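401aa long hypothetical glucose-1-phosphate thymidylyltransferase (Sulfolobus tokodaii, PDB 2GGO) catalyses nucleotidyl transfer to sugar phosphates and is probably a bifunctional enzyme in the synthesis of UDP-N-acetylglucosamine and UDP-N-acetylgalactosamine. Local coordinates at residues 273-287 and 290-304. Numbering follows the deposited sequence.
Sequences PNSYLRPYTILVEKN and GASVEVKESVIMEGS
Leu283 and Ile300 lie side by side on the inner face of two neighbouring strands, with CD2 of Leu283 3.9 Å from CD1 of Ile300. Nearby, Thr281 CG2 meets Val295 CG1 at 3.8 Å. The hydroxyl of Thr281 is turned back beside its own backbone N (chi1 -72°), and its OG1 donates to Arg278 O at 2.7 Å, in the carbonyl plane. This interior is close-packed, with aliphatic side chains next to a few buried hydroxyls. Backbone hydrogen bonds between the parallel strands join one coil to the next, among them the nearly straight hydrogen bond from Val284 N to Ile300 O, with an N-H...O angle of 174°. The segments are successive turns of the left-handed parallel beta-helix built from hexapeptide repeats, so like positions stack coil on coil. On the face of Ile282 and Val299, helix 212-225 covers the coils.

The face of Tyr276 and Glu294 is polar and partly exposed. Arg278 NH1 forms a salt bridge with Glu294 OE2 at 2.7 Å, the oxygen tilted 26° from the guanidinium plane. Lys296 CD lies over one face of that guanidinium, 3.3 Å from Arg278 NH2, while Lys296 NZ turns to Asp314. Arg278 CG rests over one face of the Tyr276 ring, offset toward its rim. With an alanine in place of Arg278 the guanidinium is gone, which would probably leave the Glu294 carboxylate without this charge partner and take one cover from the Lys296 methylenes.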
loop_
_atom_site.group_PDB
_atom_site.type_symbol
_atom_site.label_atom_id
_atom_site.label_comp_id
_atom_site.label_asym_id
_atom_site.label_seq_id
_atom_site.Cartn_x
_atom_site.Cartn_y
_atom_site.Cartn_z
ATOM N N PRO A 273 11.114 16.416 -23.799
ATOM C CA PRO A 273 10.532 16.010 -25.090
ATOM C C PRO A 273 10.834 14.553 -25.409
ATOM O O PRO A 273 11.725 14.004 -24.791
ATOM C CB PRO A 273 11.286 16.886 -26.078
ATOM C CG PRO A 273 12.592 17.131 -25.442
ATOM C CD PRO A 273 12.362 17.179 -23.977
ATOM N N ASN A 274 10.084 13.927 -26.318
ATOM C CA ASN A 274 10.483 12.623 -26.815
ATOM C C ASN A 274 10.492 11.594 -25.690
ATOM O O ASN A 274 11.344 10.731 -25.606
ATOM C CB ASN A 274 11.860 12.748 -27.458
ATOM C CG ASN A 274 11.856 13.651 -28.713
ATOM O OD1 ASN A 274 10.860 13.677 -29.444
ATOM N ND2 ASN A 274 12.971 14.398 -28.962
ATOM N N SER A 275 9.531 11.696 -24.794
ATOM C CA SER A 275 9.290 10.662 -23.810
ATOM C C SER A 275 8.245 9.650 -24.285
ATOM O O SER A 275 7.397 9.965 -25.106
ATOM C CB SER A 275 8.801 11.267 -22.540
ATOM O OG SER A 275 9.787 12.091 -21.993
ATOM N N TYR A 276 8.232 8.475 -23.686
ATOM C CA TYR A 276 7.241 7.462 -24.055
ATOM C C TYR A 276 6.615 6.943 -22.776
ATOM O O TYR A 276 7.265 6.261 -22.041
ATOM C CB TYR A 276 7.918 6.303 -24.790
ATOM C CG TYR A 276 7.056 5.155 -25.379
ATOM C CD1 TYR A 276 5.675 5.236 -25.498
ATOM C CD2 TYR A 276 7.666 3.966 -25.792
ATOM C CE1 TYR A 276 4.935 4.163 -26.039
ATOM C CE2 TYR A 276 6.933 2.892 -26.314
ATOM C CZ TYR A 276 5.571 3.016 -26.440
ATOM O OH TYR A 276 4.844 2.002 -26.978
ATOM N N LEU A 277 5.345 7.293 -22.509
ATOM C CA LEU A 277 4.654 6.735 -21.334
ATOM C C LEU A 277 3.716 5.607 -21.731
ATOM O O LEU A 277 2.849 5.777 -22.581
ATOM C CB LEU A 277 3.940 7.814 -20.553
ATOM C CG LEU A 277 4.762 9.057 -20.199
ATOM C CD1 LEU A 277 3.893 10.023 -19.455
ATOM C CD2 LEU A 277 6.021 8.699 -19.358
ATOM N N ARG A 278 3.881 4.435 -21.135
ATOM C CA ARG A 278 3.134 3.281 -21.557
ATOM C C ARG A 278 2.105 2.954 -20.498
ATOM O O ARG A 278 2.186 3.485 -19.384
ATOM C CB ARG A 278 4.053 2.082 -21.804
ATOM C CG ARG A 278 4.800 2.164 -23.158
ATOM C CD ARG A 278 5.988 1.212 -23.201
ATOM N NE ARG A 278 5.474 -0.142 -23.168
ATOM C CZ ARG A 278 6.193 -1.222 -22.852
ATOM N NH1 ARG A 278 7.461 -1.106 -22.465
ATOM N NH2 ARG A 278 5.630 -2.415 -22.872
ATOM N N PRO A 279 1.156 2.066 -20.828
ATOM C CA PRO A 279 0.066 1.744 -19.887
ATOM C C PRO A 279 0.514 1.498 -18.445
ATOM O O PRO A 279 1.472 0.732 -18.163
ATOM C CB PRO A 279 -0.538 0.472 -20.498
ATOM C CG PRO A 279 -0.397 0.717 -22.015
ATOM C CD PRO A 279 1.014 1.328 -22.119
ATOM N N TYR A 280 -0.219 2.117 -17.543
ATOM C CA TYR A 280 -0.079 1.994 -16.085
ATOM C C TYR A 280 1.110 2.744 -15.553
ATOM O O TYR A 280 1.644 2.401 -14.525
ATOM C CB TYR A 280 -0.184 0.545 -15.596
ATOM C CG TYR A 280 -1.561 0.025 -15.894
ATOM C CD1 TYR A 280 -2.680 0.554 -15.217
ATOM C CD2 TYR A 280 -1.768 -0.930 -16.902
ATOM C CE1 TYR A 280 -3.987 0.108 -15.504
ATOM C CE2 TYR A 280 -3.062 -1.385 -17.207
ATOM C CZ TYR A 280 -4.165 -0.848 -16.503
ATOM O OH TYR A 280 -5.442 -1.283 -16.800
ATOM N N THR A 281 1.456 3.828 -16.247
ATOM C CA THR A 281 2.448 4.766 -15.777
ATOM C C THR A 281 1.730 5.690 -14.813
ATOM O O THR A 281 0.800 6.342 -15.207
ATOM C CB THR A 281 3.044 5.557 -16.924
ATOM O OG1 THR A 281 3.907 4.677 -17.681
ATOM C CG2 THR A 281 3.883 6.735 -16.381
ATOM N N ILE A 282 2.197 5.747 -13.579
ATOM C CA ILE A 282 1.597 6.583 -12.556
ATOM C C ILE A 282 2.642 7.515 -12.009
ATOM O O ILE A 282 3.540 7.101 -11.303
ATOM C CB ILE A 282 0.913 5.674 -11.414
ATOM C CG1 ILE A 282 -0.360 4.996 -12.001
ATOM C CG2 ILE A 282 0.599 6.445 -10.081
ATOM C CD1 ILE A 282 -0.301 3.470 -11.786
ATOM N N LEU A 283 2.579 8.796 -12.356
ATOM C CA LEU A 283 3.560 9.694 -11.768
ATOM C C LEU A 283 2.838 10.469 -10.715
ATOM O O LEU A 283 1.977 11.286 -11.098
ATOM C CB LEU A 283 4.081 10.676 -12.826
ATOM C CG LEU A 283 4.509 9.884 -14.073
ATOM C CD1 LEU A 283 4.644 10.795 -15.335
ATOM C CD2 LEU A 283 5.786 9.191 -13.760
ATOM N N VAL A 284 3.159 10.276 -9.436
ATOM C CA VAL A 284 2.252 10.804 -8.395
ATOM C C VAL A 284 2.177 12.330 -8.285
ATOM O O VAL A 284 1.097 12.888 -8.116
ATOM C CB VAL A 284 2.346 10.154 -6.996
ATOM C CG1 VAL A 284 2.771 8.710 -6.998
ATOM C CG2 VAL A 284 3.029 11.007 -5.968
ATOM N N GLU A 285 3.300 13.007 -8.435
ATOM C CA GLU A 285 3.357 14.439 -8.266
ATOM C C GLU A 285 4.753 14.963 -8.625
ATOM O O GLU A 285 5.755 14.455 -8.109
ATOM C CB GLU A 285 3.114 14.744 -6.788
ATOM C CG GLU A 285 3.376 16.159 -6.384
ATOM C CD GLU A 285 3.185 16.377 -4.889
ATOM O OE1 GLU A 285 3.014 15.395 -4.126
ATOM O OE2 GLU A 285 3.216 17.544 -4.472
ATOM N N LYS A 286 4.796 16.010 -9.442
ATOM C CA LYS A 286 6.022 16.756 -9.645
ATOM C C LYS A 286 7.202 15.902 -10.123
ATOM O O LYS A 286 8.314 15.949 -9.544
ATOM C CB LYS A 286 6.390 17.471 -8.346
ATOM C CG LYS A 286 5.630 18.757 -8.187
ATOM C CD LYS A 286 6.051 19.460 -6.940
ATOM C CE LYS A 286 5.090 20.600 -6.621
ATOM N NZ LYS A 286 5.291 20.917 -5.165
ATOM N N ASN A 287 6.956 15.123 -11.180
ATOM C CA ASN A 287 7.938 14.166 -11.625
ATOM C C ASN A 287 8.552 14.696 -12.871
ATOM O O ASN A 287 7.916 15.445 -13.573
ATOM C CB ASN A 287 7.289 12.822 -11.894
ATOM C CG ASN A 287 6.766 12.184 -10.659
ATOM O OD1 ASN A 287 7.498 11.668 -9.834
ATOM N ND2 ASN A 287 5.475 12.208 -10.505
ATOM N N GLY A 290 12.214 12.687 -18.854
ATOM C CA GLY A 290 12.998 13.381 -19.938
ATOM C C GLY A 290 13.078 12.703 -21.266
ATOM O O GLY A 290 12.345 11.761 -21.519
ATOM N N ALA A 291 13.992 13.144 -22.116
ATOM C CA ALA A 291 14.074 12.662 -23.486
ATOM C C ALA A 291 14.665 11.291 -23.489
ATOM O O ALA A 291 15.674 11.056 -22.784
ATOM C CB ALA A 291 14.902 13.595 -24.328
ATOM N N SER A 292 14.115 10.430 -24.346
ATOM C CA SER A 292 14.471 9.026 -24.397
ATOM C C SER A 292 14.309 8.279 -23.122
ATOM O O SER A 292 15.146 7.387 -22.845
ATOM C CB SER A 292 15.904 8.810 -24.893
ATOM O OG SER A 292 16.188 9.432 -26.134
ATOM N N VAL A 293 13.269 8.614 -22.349
ATOM C CA VAL A 293 12.919 7.879 -21.147
ATOM C C VAL A 293 11.608 7.157 -21.385
ATOM O O VAL A 293 10.611 7.752 -21.865
ATOM C CB VAL A 293 12.848 8.811 -19.899
ATOM C CG1 VAL A 293 12.322 8.057 -18.684
ATOM C CG2 VAL A 293 14.184 9.427 -19.636
ATOM N N GLU A 294 11.568 5.861 -21.055
ATOM C CA GLU A 294 10.330 5.109 -21.271
ATOM C C GLU A 294 9.949 4.523 -19.882
ATOM O O GLU A 294 10.808 4.054 -19.122
ATOM C CB GLU A 294 10.532 4.040 -22.378
ATOM C CG GLU A 294 9.277 3.086 -22.722
ATOM C CD GLU A 294 9.604 1.907 -23.614
ATOM O OE1 GLU A 294 10.517 1.935 -24.456
ATOM O OE2 GLU A 294 8.933 0.875 -23.473
ATOM N N VAL A 295 8.657 4.576 -19.553
ATOM C CA VAL A 295 8.123 4.039 -18.309
ATOM C C VAL A 295 6.909 3.191 -18.621
ATOM O O VAL A 295 6.144 3.518 -19.528
ATOM C CB VAL A 295 7.706 5.198 -17.332
ATOM C CG1 VAL A 295 7.070 4.644 -16.051
ATOM C CG2 VAL A 295 8.872 6.079 -17.010
ATOM N N LYS A 296 6.778 2.077 -17.893
ATOM C CA LYS A 296 5.654 1.188 -18.070
ATOM C C LYS A 296 5.278 0.575 -16.749
ATOM O O LYS A 296 6.148 0.067 -16.007
ATOM C CB LYS A 296 6.048 0.049 -19.018
ATOM C CG LYS A 296 4.825 -0.703 -19.563
ATOM C CD LYS A 296 5.132 -2.166 -19.614
ATOM C CE LYS A 296 5.913 -2.650 -18.478
ATOM N NZ LYS A 296 5.945 -4.166 -18.510
ATOM N N GLU A 297 3.994 0.547 -16.465
ATOM C CA GLU A 297 3.534 -0.096 -15.233
ATOM C C GLU A 297 4.380 0.147 -14.020
ATOM O O GLU A 297 4.885 -0.786 -13.378
ATOM C CB GLU A 297 3.405 -1.597 -15.408
ATOM C CG GLU A 297 2.353 -2.148 -14.466
ATOM C CD GLU A 297 1.730 -3.416 -14.992
ATOM O OE1 GLU A 297 1.674 -4.418 -14.247
ATOM O OE2 GLU A 297 1.305 -3.408 -16.169
ATOM N N SER A 298 4.513 1.395 -13.639
ATOM C CA SER A 298 5.275 1.717 -12.421
ATOM C C SER A 298 4.673 2.898 -11.724
ATOM O O SER A 298 3.988 3.694 -12.330
ATOM C CB SER A 298 6.743 2.079 -12.764
ATOM O OG SER A 298 7.174 1.254 -13.813
ATOM N N VAL A 299 5.022 3.026 -10.460
ATOM C CA VAL A 299 4.564 4.068 -9.602
ATOM C C VAL A 299 5.819 4.810 -9.245
ATOM O O VAL A 299 6.781 4.233 -8.704
ATOM C CB VAL A 299 3.914 3.470 -8.332
ATOM C CG1 VAL A 299 3.321 4.575 -7.474
ATOM C CG2 VAL A 299 2.806 2.439 -8.773
ATOM N N ILE A 300 5.827 6.074 -9.570
ATOM C CA ILE A 300 7.018 6.906 -9.311
ATOM C C ILE A 300 6.480 8.066 -8.459
ATOM O O ILE A 300 5.646 8.835 -8.887
ATOM C CB ILE A 300 7.655 7.380 -10.653
ATOM C CG1 ILE A 300 8.153 6.176 -11.506
ATOM C CG2 ILE A 300 8.823 8.286 -10.436
ATOM C CD1 ILE A 300 8.522 6.568 -12.983
ATOM N N MET A 301 6.946 8.111 -7.216
ATOM C CA MET A 301 6.437 9.020 -6.212
ATOM C C MET A 301 6.978 10.436 -6.323
ATOM O O MET A 301 7.712 10.798 -7.268
ATOM C CB MET A 301 6.622 8.392 -4.818
ATOM C CG MET A 301 5.879 7.044 -4.648
ATOM S SD MET A 301 6.163 6.129 -3.128
ATOM C CE MET A 301 5.248 4.651 -3.545
ATOM N N GLU A 302 6.616 11.242 -5.336
ATOM C CA GLU A 302 6.665 12.715 -5.391
ATOM C C GLU A 302 8.039 13.282 -5.748
ATOM O O GLU A 302 8.998 13.013 -5.034
ATOM C CB GLU A 302 6.298 13.278 -3.999
ATOM C CG GLU A 302 4.916 12.894 -3.480
ATOM C CD GLU A 302 4.871 11.612 -2.641
ATOM O OE1 GLU A 302 5.813 10.813 -2.686
ATOM O OE2 GLU A 302 3.862 11.394 -1.918
ATOM N N GLY A 303 8.091 14.161 -6.749
ATOM C CA GLY A 303 9.313 14.870 -7.086
ATOM C C GLY A 303 10.473 14.000 -7.577
ATOM O O GLY A 303 11.588 14.471 -7.675
ATOM N N SER A 304 10.223 12.737 -7.881
ATOM C CA SER A 304 11.276 11.850 -8.431
ATOM C C SER A 304 11.554 12.130 -9.870
ATOM O O SER A 304 10.685 12.509 -10.596
ATOM C CB SER A 304 10.916 10.413 -8.249
ATOM O OG SER A 304 11.115 10.098 -6.874
HETATM O O HOH W 1 1.577 -1.677 -19.049
#